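Local coordinates for StiE protein (Stigmatella aurantiaca, PDB 6ECX), which is a modular polyketide synthase subunit whose methyltransferase domain, the part described here, binds S-adenosylmethionine and probably O-methylates a polyketide intermediate, at residues A[177-180]-A[181-185]. Numbering follows the deposited sequence.
Sequences SNID and RHLTN
Asn178 and His182 meet at the last turn of helix 172-181, where the main chain leaves its helical path. The imidazole edge supplies what the backbone can no longer give: His182 ND1 donates to Asn178 O at 2.9 Å, in the ring plane and on a carbonyl lone pair, while the backbone N of His182 reaches that oxygen only weakly. Histidine suits this place because ND1, the ring nitrogen nearer the backbone, can donate at short range; chi1 of -63° swings the ring back towards Asn178. The Asn178 amide stands steeply to that ring, 79° between planes. It is buried and held by outside bonds, ND2 giving to the carbonyls of Asp151 and Ser148 and OD1 accepting from Phe153 N; asparagine can do both at once.

Ending the turn, bonds tighten to three residues back, His182 N to Ile179 O and Leu183 N to Asp180 O, both 3.2 Å, with donors above the carbonyl planes. The apolar part is the touch of Ile179 CG2 and Leu183 CD2, 4.2 Å apart, both residues buried. Asp180, only partly exposed, is held by a salt bridge from OD1 to Lys292 and a hydrogen bond from OD2 to His225.

Toward solvent the packing thins. Arg181 N keeps the regular helical bond to Ser177 O, and its long side chain bends at chi3 (-69°) so that NE meets Ser177 OG at 3.0 Å, nearly straight and in the guanidinium plane. NH2 continues to a salt bridge with Asp152, which restrains a chain that remains exposed.

This is a helix C-terminus where a side-chain donor takes up a carbonyl oxygen, leading through short strand 183-184 to strand 187-196, a helix-to-strand connection of the Rossmann-like methyltransferase fold; Ser148, held by Asn178, belongs to the S-adenosylmethionine site.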
loop_
_atom_site.group_PDB
_atom_site.type_symbol
_atom_site.label_atom_id
_atom_site.label_comp_id
_atom_site.label_asym_id
_atom_site.label_seq_id
_atom_site.Cartn_x
_atom_site.Cartn_y
_atom_site.Cartn_z
ATOM N N SER A 177 5.575 16.125 4.733
ATOM C CA SER A 177 5.746 17.494 4.265
ATOM C C SER A 177 5.756 17.545 2.743
ATOM O O SER A 177 5.106 18.406 2.129
ATOM C CB SER A 177 7.040 18.077 4.847
ATOM O OG SER A 177 7.440 19.255 4.170
ATOM N N ASN A 178 6.489 16.619 2.115
ATOM C CA ASN A 178 6.496 16.527 0.654
ATOM C C ASN A 178 5.091 16.269 0.104
ATOM O O ASN A 178 4.699 16.831 -0.925
ATOM C CB ASN A 178 7.454 15.412 0.228
ATOM C CG ASN A 178 7.905 15.534 -1.217
ATOM O OD1 ASN A 178 7.567 16.496 -1.921
ATOM N ND2 ASN A 178 8.697 14.558 -1.664
ATOM N N ILE A 179 4.322 15.408 0.763
ATOM C CA ILE A 179 2.955 15.155 0.309
ATOM C C ILE A 179 2.124 16.433 0.408
ATOM O O ILE A 179 1.471 16.855 -0.559
ATOM C CB ILE A 179 2.318 14.009 1.123
ATOM C CG1 ILE A 179 2.989 12.668 0.781
ATOM C CG2 ILE A 179 0.804 13.953 0.843
ATOM C CD1 ILE A 179 2.614 11.517 1.712
ATOM N N ASP A 180 2.161 17.073 1.578
ATOM C CA ASP A 180 1.428 18.318 1.811
ATOM C C ASP A 180 1.776 19.383 0.770
ATOM O O ASP A 180 0.894 19.939 0.119
ATOM C CB ASP A 180 1.735 18.819 3.232
ATOM C CG ASP A 180 0.955 20.058 3.605
ATOM O OD1 ASP A 180 -0.000 20.389 2.878
ATOM O OD2 ASP A 180 1.305 20.691 4.625
ATOM N N ARG A 181 3.060 19.662 0.580
ATOM C CA ARG A 181 3.439 20.771 -0.290
ATOM C C ARG A 181 3.079 20.530 -1.751
ATOM O O ARG A 181 3.096 21.482 -2.549
ATOM C CB ARG A 181 4.945 21.046 -0.138
ATOM C CG ARG A 181 5.281 21.601 1.246
ATOM C CD ARG A 181 6.777 21.887 1.461
ATOM N NE ARG A 181 7.576 20.665 1.522
ATOM C CZ ARG A 181 8.353 20.245 0.537
ATOM N NH1 ARG A 181 8.451 20.961 -0.576
ATOM N NH2 ARG A 181 9.045 19.122 0.667
ATOM N N HIS A 182 2.759 19.294 -2.126
ATOM C CA HIS A 182 2.442 18.981 -3.520
ATOM C C HIS A 182 1.041 18.414 -3.696
ATOM O O HIS A 182 0.746 17.792 -4.719
ATOM C CB HIS A 182 3.497 18.032 -4.090
ATOM C CG HIS A 182 4.849 18.645 -4.120
ATOM N ND1 HIS A 182 5.684 18.646 -3.023
ATOM C CD2 HIS A 182 5.491 19.344 -5.086
ATOM C CE1 HIS A 182 6.797 19.296 -3.324
ATOM N NE2 HIS A 182 6.703 19.728 -4.567
ATOM N N LEU A 183 0.160 18.625 -2.730
ATOM C CA LEU A 183 -1.230 18.219 -2.852
ATOM C C LEU A 183 -2.079 19.483 -2.929
ATOM O O LEU A 183 -1.945 20.364 -2.070
ATOM C CB LEU A 183 -1.616 17.361 -1.642
ATOM C CG LEU A 183 -2.903 16.559 -1.593
ATOM C CD1 LEU A 183 -3.069 15.736 -2.873
ATOM C CD2 LEU A 183 -2.858 15.656 -0.353
ATOM N N THR A 184 -2.934 19.588 -3.953
ATOM C CA THR A 184 -3.889 20.699 -3.972
ATOM C C THR A 184 -4.800 20.629 -2.745
ATOM O O THR A 184 -5.074 19.552 -2.211
ATOM C CB THR A 184 -4.745 20.692 -5.254
ATOM O OG1 THR A 184 -5.513 19.477 -5.349
ATOM C CG2 THR A 184 -3.881 20.808 -6.449
ATOM N N ASN A 185 -5.288 21.787 -2.292
ATOM C CA ASN A 185 -6.181 21.777 -1.130
ATOM C C ASN A 185 -7.434 20.956 -1.422
ATOM O O ASN A 185 -8.003 21.013 -2.514
ATOM C CB ASN A 185 -6.571 23.198 -0.703
ATOM C CG ASN A 185 -7.238 23.221 0.665
ATOM O OD1 ASN A 185 -7.054 22.289 1.461
ATOM N ND2 ASN A 185 -8.006 24.283 0.957
#